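Local coordinates for hypothetical nigD-like protein (Bacteroides caccae, PDB 3QWN) that is of unknown function but, as a NigD-like protein, is probably an immunity protein that protects its bacterial producer against a bacteriocin-type toxin, at residues K124-G129 / L147-N152; L118-G123 / Y158-Y163. One frame throughout, in Å; residues are numbered along the deposited sequence.

Contact 1 (K124-G129 / L147-N152)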
ATOM      1  N   LYS A 124     -14.989   6.730  12.926  1.00 50.95           N
ATOM      2  CA  LYS A 124     -13.997   5.818  13.505  1.00 50.53           C
ATOM      3  C   LYS A 124     -12.876   5.610  12.523  1.00 51.79           C
ATOM      4  O   LYS A 124     -13.123   5.444  11.317  1.00 47.96           O
ATOM      5  CB  LYS A 124     -14.631   4.484  13.903  1.00 52.98           C
ATOM      6  CG  LYS A 124     -15.234   4.559  15.291  1.00 69.69           C
ATOM      7  CD  LYS A 124     -16.735   4.615  15.251  1.00 72.66           C
ATOM      8  CE  LYS A 124     -17.314   4.569  16.635  1.00 65.18           C
ATOM      9  NZ  LYS A 124     -18.778   4.353  16.584  1.00 75.93           N
ATOM     10  N   GLN A 125     -11.639   5.694  13.034  1.00 48.82           N
ATOM     11  CA  GLN A 125     -10.428   5.542  12.239  1.00 46.91           C
ATOM     12  C   GLN A 125     -10.115   4.070  12.080  1.00 51.38           C
ATOM     13  O   GLN A 125     -10.125   3.322  13.049  1.00 54.52           O
ATOM     14  CB  GLN A 125      -9.247   6.310  12.885  1.00 49.51           C
ATOM     15  CG  GLN A 125      -7.951   6.392  12.064  1.00 50.72           C
ATOM     16  CD  GLN A 125      -8.083   7.026  10.689  1.00 65.39           C
ATOM     17  OE1 GLN A 125      -8.710   8.066  10.487  1.00 67.97           O
ATOM     18  NE2 GLN A 125      -7.471   6.402   9.702  1.00 57.21           N
ATOM     19  N   HIS A 126      -9.905   3.646  10.830  1.00 46.13           N
ATOM     20  CA  HIS A 126      -9.541   2.295  10.481  1.00 43.32           C
ATOM     21  C   HIS A 126      -8.022   2.286  10.466  1.00 47.54           C
ATOM     22  O   HIS A 126      -7.395   3.062   9.743  1.00 46.45           O
ATOM     23  CB  HIS A 126     -10.187   1.861   9.158  1.00 40.66           C
ATOM     24  CG  HIS A 126     -11.661   1.606   9.275  1.00 43.51           C
ATOM     25  ND1 HIS A 126     -12.174   0.325   9.315  1.00 45.20           N
ATOM     26  CD2 HIS A 126     -12.684   2.482   9.396  1.00 44.53           C
ATOM     27  CE1 HIS A 126     -13.481   0.462   9.426  1.00 44.35           C
ATOM     28  NE2 HIS A 126     -13.834   1.741   9.481  1.00 44.59           N
ATOM     29  N   VAL A 127      -7.437   1.516  11.379  1.00 44.94           N
ATOM     30  CA  VAL A 127      -5.989   1.454  11.547  1.00 44.63           C
ATOM     31  C   VAL A 127      -5.474   0.149  10.936  1.00 48.71           C
ATOM     32  O   VAL A 127      -5.953  -0.933  11.271  1.00 47.91           O
ATOM     33  CB  VAL A 127      -5.548   1.632  13.037  1.00 48.82           C
ATOM     34  CG1 VAL A 127      -4.024   1.672  13.157  1.00 48.88           C
ATOM     35  CG2 VAL A 127      -6.163   2.889  13.651  1.00 48.05           C
ATOM     36  N   PHE A 128      -4.526   0.284   9.992  1.00 45.64           N
ATOM     37  CA  PHE A 128      -3.888  -0.817   9.297  1.00 44.84           C
ATOM     38  C   PHE A 128      -2.421  -0.941   9.705  1.00 51.00           C
ATOM     39  O   PHE A 128      -1.765   0.069   9.978  1.00 49.95           O
ATOM     40  CB  PHE A 128      -3.994  -0.647   7.784  1.00 43.79           C
ATOM     41  CG  PHE A 128      -5.411  -0.717   7.272  1.00 43.94           C
ATOM     42  CD1 PHE A 128      -6.047  -1.950   7.089  1.00 45.03           C
ATOM     43  CD2 PHE A 128      -6.114   0.447   6.970  1.00 43.33           C
ATOM     44  CE1 PHE A 128      -7.366  -2.015   6.645  1.00 43.29           C
ATOM     45  CE2 PHE A 128      -7.427   0.380   6.503  1.00 44.45           C
ATOM     46  CZ  PHE A 128      -8.050  -0.851   6.369  1.00 42.86           C
ATOM     47  N   GLY A 129      -1.933  -2.184   9.697  1.00 46.89           N
ATOM     48  CA  GLY A 129      -0.551  -2.535   9.951  1.00 46.63           C
ATOM     49  C   GLY A 129      -0.231  -3.888   9.345  1.00 52.32           C
ATOM     50  O   GLY A 129      -1.112  -4.571   8.820  1.00 52.09           O
ATOM     51  N   LEU A 147      -2.134  -9.140   7.998  1.00 51.40           N
ATOM     52  CA  LEU A 147      -2.756  -7.837   8.037  1.00 48.55           C
ATOM     53  C   LEU A 147      -3.350  -7.559   9.426  1.00 54.83           C
ATOM     54  O   LEU A 147      -4.101  -8.380   9.972  1.00 54.75           O
ATOM     55  CB  LEU A 147      -3.848  -7.678   6.955  1.00 45.47           C
ATOM     56  CG  LEU A 147      -4.498  -6.294   6.875  1.00 45.52           C
ATOM     57  CD1 LEU A 147      -3.564  -5.271   6.265  1.00 43.84           C
ATOM     58  CD2 LEU A 147      -5.797  -6.347   6.158  1.00 44.50           C
ATOM     59  N   TYR A 148      -2.995  -6.393   9.970  1.00 51.05           N
ATOM     60  CA  TYR A 148      -3.568  -5.841  11.170  1.00 51.91           C
ATOM     61  C   TYR A 148      -4.631  -4.837  10.711  1.00 53.35           C
ATOM     62  O   TYR A 148      -4.335  -3.957   9.887  1.00 49.77           O
ATOM     63  CB  TYR A 148      -2.486  -5.178  12.040  1.00 54.37           C
ATOM     64  CG  TYR A 148      -3.023  -4.370  13.205  1.00 57.08           C
ATOM     65  CD1 TYR A 148      -3.529  -3.084  13.014  1.00 57.56           C
ATOM     66  CD2 TYR A 148      -2.957  -4.856  14.506  1.00 60.21           C
ATOM     67  CE1 TYR A 148      -4.044  -2.344  14.077  1.00 56.50           C
ATOM     68  CE2 TYR A 148      -3.421  -4.102  15.584  1.00 62.11           C
ATOM     69  CZ  TYR A 148      -3.969  -2.848  15.363  1.00 69.12           C
ATOM     70  OH  TYR A 148      -4.433  -2.089  16.410  1.00 73.69           O
ATOM     71  N   HIS A 149      -5.858  -4.971  11.219  1.00 49.95           N
ATOM     72  CA  HIS A 149      -6.916  -4.031  10.897  1.00 47.73           C
ATOM     73  C   HIS A 149      -7.786  -3.823  12.118  1.00 53.36           C
ATOM     74  O   HIS A 149      -8.451  -4.753  12.577  1.00 53.49           O
ATOM     75  CB  HIS A 149      -7.756  -4.452   9.659  1.00 46.47           C
ATOM     76  CG  HIS A 149      -8.971  -3.588   9.431  1.00 48.69           C
ATOM     77  ND1 HIS A 149     -10.183  -4.136   9.062  1.00 49.75           N
ATOM     78  CD2 HIS A 149      -9.132  -2.243   9.593  1.00 49.23           C
ATOM     79  CE1 HIS A 149     -11.031  -3.116   8.978  1.00 48.31           C
ATOM     80  NE2 HIS A 149     -10.443  -1.960   9.302  1.00 48.25           N
ATOM     81  N   ASP A 150      -7.776  -2.588  12.634  1.00 50.43           N
ATOM     82  CA  ASP A 150      -8.600  -2.162  13.757  1.00 50.95           C
ATOM     83  C   ASP A 150      -9.652  -1.194  13.227  1.00 52.95           C
ATOM     84  O   ASP A 150      -9.308  -0.093  12.801  1.00 49.69           O
ATOM     85  CB  ASP A 150      -7.735  -1.519  14.849  1.00 53.51           C
ATOM     86  CG  ASP A 150      -8.431  -1.162  16.155  1.00 60.93           C
ATOM     87  OD1 ASP A 150      -9.588  -1.618  16.366  1.00 62.28           O
ATOM     88  OD2 ASP A 150      -7.809  -0.447  16.976  1.00 62.28           O
ATOM     89  N   ALA A 151     -10.923  -1.635  13.187  1.00 51.31           N
ATOM     90  CA  ALA A 151     -12.063  -0.832  12.705  1.00 49.69           C
ATOM     91  C   ALA A 151     -12.580   0.078  13.794  1.00 55.23           C
ATOM     92  O   ALA A 151     -13.462   0.883  13.527  1.00 54.84           O
ATOM     93  CB  ALA A 151     -13.185  -1.743  12.215  1.00 50.07           C
ATOM     94  N   ASN A 152     -12.069  -0.082  15.049  1.00 54.67           N
ATOM     95  CA  ASN A 152     -12.435   0.744  16.232  1.00 55.64           C
ATOM     96  C   ASN A 152     -13.959   0.770  16.471  1.00 56.90           C
ATOM     97  O   ASN A 152     -14.531   1.805  16.822  1.00 54.81           O
ATOM     98  CB  ASN A 152     -11.881   2.183  16.107  1.00 54.14           C
ATOM     99  CG  ASN A 152     -10.449   2.316  16.581  1.00 73.28           C
ATOM    100  OD1 ASN A 152     -10.134   2.122  17.765  1.00 62.06           O
ATOM    101  ND2 ASN A 152      -9.542   2.640  15.662  1.00 63.19           N
TER
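His149, on the strand that ends at Asp150, reaches two side chains of 124-129. Its CG is anti to the backbone N (chi1 172°), and CB lies near Phe128 CD1 and CE1. Phe128 CE1 then comes over one face of the imidazole, 3.4 Å from His149 CD2; the planes are almost parallel (11°) but so displaced that the rings barely overlap. At the tip, NE2 meets His126 ND1 at 2.9 Å in a nearly straight hydrogen bond, and His149 CE1 flanks that ND1 at 3.6 Å. The two imidazoles touch rim to rim, and Ala151 CB packs on His126 CE1. ND1 of His149 bonds to Asp98 O, while His126 NE2 bonds to the Asp154 carboxylate, which would favour a proton on that nitrogen. The antiparallel backbones that carry these side chains are tied by two hydrogen-bonded pairs, Val127 with Asp150 and Gly129 with Tyr148. Beyond them Asn152 ND2 gives a straight 2.8 Å bond to Gln125 O, in the amide plane, and so prolongs the pairing past the strand ends. Strands 127-133 and 142-150 are neighbours in a mixed sheet, strand 181-190 following on; His126 and Phe128 face strands 111-120 and 158-167 of the second sheet.

Contact 2 (L118-G123 / Y158-Y163)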
ATOM      1  N   LEU A 118     -13.589  -2.696   2.329  1.00 41.48           N
ATOM      2  CA  LEU A 118     -14.050  -2.579   3.707  1.00 44.41           C
ATOM      3  C   LEU A 118     -15.518  -2.262   3.741  1.00 44.24           C
ATOM      4  O   LEU A 118     -16.031  -1.615   2.827  1.00 41.76           O
ATOM      5  CB  LEU A 118     -13.309  -1.373   4.348  1.00 45.89           C
ATOM      6  CG  LEU A 118     -11.991  -1.590   5.025  1.00 54.10           C
ATOM      7  CD1 LEU A 118     -10.894  -1.890   4.017  1.00 54.92           C
ATOM      8  CD2 LEU A 118     -11.617  -0.349   5.759  1.00 57.06           C
ATOM      9  N   LYS A 119     -16.162  -2.618   4.829  1.00 40.77           N
ATOM     10  CA  LYS A 119     -17.525  -2.229   5.127  1.00 40.85           C
ATOM     11  C   LYS A 119     -17.363  -1.301   6.328  1.00 45.25           C
ATOM     12  O   LYS A 119     -16.832  -1.703   7.368  1.00 45.11           O
ATOM     13  CB  LYS A 119     -18.469  -3.441   5.342  1.00 44.75           C
ATOM     14  CG  LYS A 119     -19.013  -4.048   4.038  1.00 48.22           C
ATOM     15  CD  LYS A 119     -20.412  -3.522   3.671  1.00 61.14           C
ATOM     16  CE  LYS A 119     -21.180  -4.417   2.719  1.00 76.49           C
ATOM     17  NZ  LYS A 119     -22.522  -3.847   2.403  1.00 73.25           N
ATOM     18  N   VAL A 120     -17.672  -0.009   6.108  1.00 41.28           N
ATOM     19  CA  VAL A 120     -17.502   1.071   7.083  1.00 40.75           C
ATOM     20  C   VAL A 120     -18.835   1.789   7.368  1.00 48.36           C
ATOM     21  O   VAL A 120     -19.887   1.436   6.828  1.00 48.56           O
ATOM     22  CB  VAL A 120     -16.438   2.101   6.567  1.00 40.23           C
ATOM     23  CG1 VAL A 120     -15.111   1.426   6.247  1.00 37.92           C
ATOM     24  CG2 VAL A 120     -16.963   2.893   5.356  1.00 38.30           C
ATOM     25  N   ASN A 121     -18.772   2.787   8.251  1.00 45.74           N
ATOM     26  CA  ASN A 121     -19.856   3.713   8.526  1.00 45.26           C
ATOM     27  C   ASN A 121     -19.219   5.108   8.564  1.00 47.85           C
ATOM     28  O   ASN A 121     -19.069   5.723   7.511  1.00 45.55           O
ATOM     29  CB  ASN A 121     -20.628   3.353   9.776  1.00 39.50           C
ATOM     30  CG  ASN A 121     -21.755   4.322  10.085  1.00 53.75           C
ATOM     31  OD1 ASN A 121     -22.186   5.142   9.251  1.00 47.52           O
ATOM     32  ND2 ASN A 121     -22.252   4.263  11.309  1.00 42.74           N
ATOM     33  N   GLY A 122     -18.742   5.527   9.729  1.00 46.19           N
ATOM     34  CA  GLY A 122     -18.090   6.821   9.903  1.00 45.27           C
ATOM     35  C   GLY A 122     -17.717   7.142  11.332  1.00 49.56           C
ATOM     36  O   GLY A 122     -18.191   6.502  12.280  1.00 48.33           O
ATOM     37  N   GLY A 123     -16.870   8.156  11.460  1.00 48.29           N
ATOM     38  CA  GLY A 123     -16.421   8.698  12.738  1.00 50.38           C
ATOM     39  C   GLY A 123     -15.381   7.891  13.484  1.00 55.35           C
ATOM     40  O   GLY A 123     -14.965   8.297  14.575  1.00 56.77           O
ATOM     41  N   TYR A 158     -21.287   0.385   4.674  1.00 35.23           N
ATOM     42  CA  TYR A 158     -21.003   0.815   3.285  1.00 33.03           C
ATOM     43  C   TYR A 158     -19.647   0.368   2.801  1.00 37.93           C
ATOM     44  O   TYR A 158     -18.680   0.406   3.549  1.00 39.94           O
ATOM     45  CB  TYR A 158     -21.080   2.368   3.159  1.00 31.69           C
ATOM     46  CG  TYR A 158     -22.187   3.006   3.968  1.00 33.80           C
ATOM     47  CD1 TYR A 158     -23.528   2.761   3.676  1.00 36.32           C
ATOM     48  CD2 TYR A 158     -21.898   3.856   5.029  1.00 34.35           C
ATOM     49  CE1 TYR A 158     -24.548   3.339   4.426  1.00 36.97           C
ATOM     50  CE2 TYR A 158     -22.913   4.428   5.794  1.00 35.67           C
ATOM     51  CZ  TYR A 158     -24.237   4.180   5.479  1.00 38.10           C
ATOM     52  OH  TYR A 158     -25.248   4.732   6.237  1.00 37.58           O
ATOM     53  N   ASN A 159     -19.564  -0.012   1.541  1.00 34.98           N
ATOM     54  CA  ASN A 159     -18.318  -0.451   0.938  1.00 34.90           C
ATOM     55  C   ASN A 159     -17.424   0.738   0.686  1.00 40.24           C
ATOM     56  O   ASN A 159     -17.882   1.799   0.259  1.00 40.71           O
ATOM     57  CB  ASN A 159     -18.572  -1.224  -0.369  1.00 37.95           C
ATOM     58  CG  ASN A 159     -19.267  -2.552  -0.157  1.00 57.00           C
ATOM     59  OD1 ASN A 159     -18.829  -3.408   0.625  1.00 49.96           O
ATOM     60  ND2 ASN A 159     -20.359  -2.759  -0.859  1.00 48.84           N
ATOM     61  N   ARG A 160     -16.164   0.589   1.030  1.00 37.25           N
ATOM     62  CA  ARG A 160     -15.138   1.605   0.870  1.00 36.28           C
ATOM     63  C   ARG A 160     -13.833   0.907   0.613  1.00 41.12           C
ATOM     64  O   ARG A 160     -13.524  -0.100   1.239  1.00 42.04           O
ATOM     65  CB  ARG A 160     -15.041   2.499   2.127  1.00 41.56           C
ATOM     66  CG  ARG A 160     -14.350   3.866   1.920  1.00 57.05           C
ATOM     67  CD  ARG A 160     -13.331   4.164   3.030  1.00 64.95           C
ATOM     68  NE  ARG A 160     -13.928   4.813   4.204  1.00 68.86           N
ATOM     69  CZ  ARG A 160     -13.391   4.841   5.429  1.00 78.01           C
ATOM     70  NH1 ARG A 160     -12.223   4.242   5.671  1.00 53.59           N
ATOM     71  NH2 ARG A 160     -14.025   5.454   6.426  1.00 62.38           N
ATOM     72  N   ARG A 161     -13.071   1.422  -0.329  1.00 37.80           N
ATOM     73  CA  ARG A 161     -11.747   0.903  -0.638  1.00 35.14           C
ATOM     74  C   ARG A 161     -10.710   1.543   0.224  1.00 38.42           C
ATOM     75  O   ARG A 161     -10.838   2.719   0.601  1.00 39.75           O
ATOM     76  CB  ARG A 161     -11.383   1.158  -2.100  1.00 31.33           C
ATOM     77  CG  ARG A 161     -12.079   0.198  -3.050  1.00 35.93           C
ATOM     78  CD  ARG A 161     -11.569   0.348  -4.452  1.00 34.83           C
ATOM     79  NE  ARG A 161     -12.154  -0.682  -5.308  1.00 41.53           N
ATOM     80  CZ  ARG A 161     -11.726  -0.969  -6.527  1.00 45.98           C
ATOM     81  NH1 ARG A 161     -10.696  -0.310  -7.050  1.00 26.71           N
ATOM     82  NH2 ARG A 161     -12.304  -1.934  -7.227  1.00 31.45           N
ATOM     83  N   ALA A 162      -9.681   0.766   0.550  1.00 33.28           N
ATOM     84  CA  ALA A 162      -8.498   1.204   1.283  1.00 31.72           C
ATOM     85  C   ALA A 162      -7.292   0.815   0.458  1.00 35.91           C
ATOM     86  O   ALA A 162      -7.323  -0.181  -0.258  1.00 35.15           O
ATOM     87  CB  ALA A 162      -8.453   0.611   2.667  1.00 32.80           C
ATOM     88  N   TYR A 163      -6.261   1.638   0.513  1.00 34.70           N
ATOM     89  CA  TYR A 163      -5.068   1.444  -0.287  1.00 35.37           C
ATOM     90  C   TYR A 163      -3.852   1.342   0.607  1.00 41.74           C
ATOM     91  O   TYR A 163      -3.610   2.235   1.399  1.00 42.88           O
ATOM     92  CB  TYR A 163      -4.932   2.617  -1.286  1.00 34.72           C
ATOM     93  CG  TYR A 163      -6.170   2.796  -2.137  1.00 33.60           C
ATOM     94  CD1 TYR A 163      -6.369   2.034  -3.289  1.00 34.40           C
ATOM     95  CD2 TYR A 163      -7.162   3.714  -1.780  1.00 32.57           C
ATOM     96  CE1 TYR A 163      -7.515   2.202  -4.083  1.00 34.59           C
ATOM     97  CE2 TYR A 163      -8.316   3.878  -2.558  1.00 30.41           C
ATOM     98  CZ  TYR A 163      -8.474   3.144  -3.719  1.00 37.88           C
ATOM     99  OH  TYR A 163      -9.600   3.348  -4.489  1.00 38.94           O
TER
HETATM  100  O   HOH W   1     -24.379   6.285   8.366  1.00 43.07           O
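This is an antiparallel strand pairing at one end of a three-stranded sheet, where the close of strand 111-120 meets the start of strand 158-167. Leu118 with Arg160 and Val120 with Tyr158 are hydrogen-bonded pairs, each joined by two backbone bonds; the Lys119-Asn159 pair between them is non-hydrogen-bonded. The axes of the short strands 118-120 and 158-163 make 127°, and pairing between the segments is confined to 158-160. On the face of Leu118 and Val120, the Arg160 chain leaves with CG anti to the backbone N, then bends at chi2 and chi3, so that it crosses the Val120 side chain at about a right angle, one guanidinium face turned to Val120. Val120 CG1 sits over the centre of that flat group, 3.9 Å from Arg160 CZ, while CG2 touches NE. Farther along, Leu118 CD1 packs on Ala162 CB at 3.7 Å. On the other face Lys119 and Asn159 run alongside each other, Lys119 CE lying 3.3 Å from Asn159 OD1, an oxygen that accepts a hydrogen bond from Asn117. At the strand end one water bridges Asn121 OD1 (2.6 Å), to which it donates, and Tyr158 OH (2.8 Å); Asn121 ND2 is bonded to Glu155. Leu118 and Ala162 both touch Phe128 of strand 127-133, the inward packing of one sheet on another expected of the beta sandwich that forms the C-terminal domain of NigD-like proteins.

Both contacts lie in the C-terminal beta sandwich domain, their centres about 11 Å apart, and each belongs to a different sheet. In chain order the segments run 118-123, 124-129, 147-152 and 158-163, so contact 2 encloses contact 1. Strand 111-120 leads through the 121-126 connection into strand 127-133, and strand 142-150 leads likewise into 158-167; both links pass from one sheet to the other. The two pairings therefore face each other across the interior: His126 NE2 lies 3.5 Å from Val120 CG1, and Phe128 CZ 3.7 Å from Leu118 CD2. Asp154, in the second link, also bonds to both contacts, through His126 and the backbone of Asn121 and Gly122, tying the sheets together at this end.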